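Thymine dioxygenase (Neurospora crassa, PDB 5C3R) probably catalyses the iron- and 2-oxoglutarate-dependent oxidation of thymine and its oxidised derivatives, such as 5-hydroxymethyl uracil. Local coordinates at residues R192-P197 / S290-C295. Numbering follows the deposited sequence.
Sequences RLLHYP and SIAYFC. With HMU (5-hydroxymethyl uracil), chain G; AKG (2-oxoglutaric acid), chain F.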
# COMPACT_ATOMS: atom_id res chain seq x y z
N ARG A 192 0.98 -2.15 -7.17
CA ARG A 192 0.49 -0.89 -7.72
C ARG A 192 1.64 0.08 -7.97
O ARG A 192 2.23 0.60 -7.04
CB ARG A 192 -0.54 -0.25 -6.79
CG ARG A 192 -1.07 1.10 -7.28
CD ARG A 192 -1.98 1.78 -6.26
NE ARG A 192 -3.40 1.53 -6.51
CZ ARG A 192 -4.40 2.08 -5.82
NH1 ARG A 192 -4.16 2.93 -4.81
NH2 ARG A 192 -5.65 1.79 -6.12
N LEU A 193 1.94 0.31 -9.24
CA LEU A 193 2.89 1.35 -9.63
C LEU A 193 2.14 2.67 -9.65
O LEU A 193 1.02 2.74 -10.15
CB LEU A 193 3.49 1.06 -11.00
CG LEU A 193 4.11 -0.32 -11.20
CD1 LEU A 193 4.58 -0.47 -12.63
CD2 LEU A 193 5.27 -0.56 -10.24
N LEU A 194 2.76 3.72 -9.10
CA LEU A 194 2.12 5.02 -8.99
C LEU A 194 3.02 6.11 -9.55
O LEU A 194 4.23 6.12 -9.33
CB LEU A 194 1.80 5.35 -7.53
CG LEU A 194 0.53 4.71 -6.95
CD1 LEU A 194 0.64 4.54 -5.44
CD2 LEU A 194 -0.69 5.55 -7.31
N HIS A 195 2.40 7.04 -10.27
CA HIS A 195 3.08 8.22 -10.75
C HIS A 195 2.18 9.42 -10.49
O HIS A 195 1.03 9.45 -10.94
CB HIS A 195 3.39 8.08 -12.24
CG HIS A 195 3.88 9.33 -12.88
ND1 HIS A 195 3.32 9.84 -14.04
CD2 HIS A 195 4.87 10.19 -12.53
CE1 HIS A 195 3.95 10.95 -14.38
NE2 HIS A 195 4.89 11.19 -13.48
N TYR A 196 2.69 10.35 -9.69
CA TYR A 196 2.02 11.60 -9.40
C TYR A 196 2.74 12.67 -10.21
O TYR A 196 3.85 13.09 -9.84
CB TYR A 196 2.11 11.92 -7.90
CG TYR A 196 1.53 10.86 -6.97
CD1 TYR A 196 0.20 10.92 -6.56
CD2 TYR A 196 2.31 9.82 -6.49
CE1 TYR A 196 -0.33 9.97 -5.71
CE2 TYR A 196 1.78 8.85 -5.65
CZ TYR A 196 0.46 8.94 -5.26
OH TYR A 196 -0.06 8.00 -4.41
N PRO A 197 2.15 13.10 -11.34
CA PRO A 197 2.86 13.99 -12.27
C PRO A 197 3.32 15.32 -11.67
O PRO A 197 2.83 15.74 -10.62
CB PRO A 197 1.81 14.27 -13.37
CG PRO A 197 0.86 13.13 -13.30
CD PRO A 197 0.82 12.72 -11.86
N SER A 290 5.93 6.36 -6.47
CA SER A 290 5.91 5.40 -5.38
C SER A 290 5.41 4.07 -5.92
O SER A 290 4.88 4.01 -7.03
CB SER A 290 5.01 5.89 -4.23
OG SER A 290 3.65 5.92 -4.62
N ILE A 291 5.61 3.02 -5.14
CA ILE A 291 5.11 1.70 -5.46
C ILE A 291 4.44 1.11 -4.22
O ILE A 291 5.10 0.92 -3.18
CB ILE A 291 6.24 0.76 -5.92
CG1 ILE A 291 6.91 1.31 -7.19
CG2 ILE A 291 5.69 -0.64 -6.17
CD1 ILE A 291 8.05 0.46 -7.71
N ALA A 292 3.15 0.81 -4.34
CA ALA A 292 2.40 0.19 -3.26
C ALA A 292 2.14 -1.26 -3.60
O ALA A 292 1.40 -1.56 -4.53
CB ALA A 292 1.08 0.92 -3.04
N TYR A 293 2.76 -2.16 -2.85
CA TYR A 293 2.53 -3.58 -3.01
C TYR A 293 1.52 -4.02 -1.96
O TYR A 293 1.86 -4.22 -0.79
CB TYR A 293 3.84 -4.35 -2.88
CG TYR A 293 3.74 -5.82 -3.18
CD1 TYR A 293 3.87 -6.29 -4.48
CD2 TYR A 293 3.53 -6.75 -2.17
CE1 TYR A 293 3.78 -7.64 -4.77
CE2 TYR A 293 3.45 -8.10 -2.44
CZ TYR A 293 3.58 -8.55 -3.75
OH TYR A 293 3.50 -9.90 -4.03
N PHE A 294 0.27 -4.16 -2.37
CA PHE A 294 -0.79 -4.56 -1.46
C PHE A 294 -0.72 -6.06 -1.23
O PHE A 294 -0.86 -6.83 -2.17
CB PHE A 294 -2.16 -4.17 -2.03
CG PHE A 294 -2.30 -2.70 -2.30
CD1 PHE A 294 -2.19 -1.79 -1.26
CD2 PHE A 294 -2.56 -2.22 -3.58
CE1 PHE A 294 -2.32 -0.42 -1.50
CE2 PHE A 294 -2.70 -0.87 -3.81
CZ PHE A 294 -2.58 0.03 -2.77
N CYS A 295 -0.48 -6.46 0.02
CA CYS A 295 -0.48 -7.86 0.39
C CYS A 295 -1.85 -8.24 0.96
O CYS A 295 -2.45 -7.48 1.73
CB CYS A 295 0.62 -8.16 1.41
SG CYS A 295 2.29 -7.60 0.96
N1 HMU G . -6.28 -1.20 -3.94
C2 HMU G . -5.99 -2.50 -3.33
O2 HMU G . -5.97 -3.50 -4.01
N3 HMU G . -5.74 -2.58 -1.88
C4 HMU G . -5.76 -1.39 -1.10
O3 HMU G . -5.39 2.19 -1.61
O4 HMU G . -5.55 -1.48 0.09
C5 HMU G . -6.05 -0.10 -1.72
CM5 HMU G . -6.08 1.18 -0.91
C6 HMU G . -6.30 -0.03 -3.15
C1 AKG F . -2.08 3.71 -1.82
O1 AKG F . -2.91 3.01 -1.20
O2 AKG F . -1.93 3.58 -3.05
C2 AKG F . -1.30 4.72 -1.08
O5 AKG F . -1.50 4.87 0.13
C3 AKG F . -0.26 5.54 -1.83
C4 AKG F . 0.73 6.21 -0.88
C5 AKG F . 1.90 6.83 -1.62
O3 AKG F . 2.88 7.19 -0.94
O4 AKG F . 1.87 6.98 -2.87
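Arg192 and Phe294 meet edge-on rather than stacked: the ring rim stands over one guanidinium face, planes 82° apart, with Phe294 CE2 3.7 Å from Arg192 NE. The backbones are joined by antiparallel pairing of Arg192 with Ala292, two residues before Phe294: Arg192 N donates to Ala292 O (2.7 Å) and Ala292 N returns a bond to Arg192 O (2.9 Å). Arg192 leaves the strand extended, CG anti to the backbone N (chi1 178°), then bends at chi3, which brings NH1 to 2-oxoglutarate O2 (2.9 Å) near the guanidinium plane; with NE salt-bridged to Glu124, two of its nitrogens hold the group against rotation. Phe294 lays a face against 5-hydroxymethyl uracil, its CD2 3.5 Å from C2 of the base, while its edge borders the cosubstrate carboxylate. Replacing Phe294 by an alanine is likely to leave the pyrimidine without this aromatic face and take the ring edge away from the guanidinium. Further along, Ser290 OG and Tyr196 OH each donate to 2-oxoglutarate O4 at 2.7 Å, and Arg288 also bonds the cosubstrate. Two adjacent core strands of the double-stranded beta-helix fold thus hold both ends of 2-oxoglutarate, and Phe294 probably helps place the pyrimidine beside cosubstrate and metal, as oxidation needs.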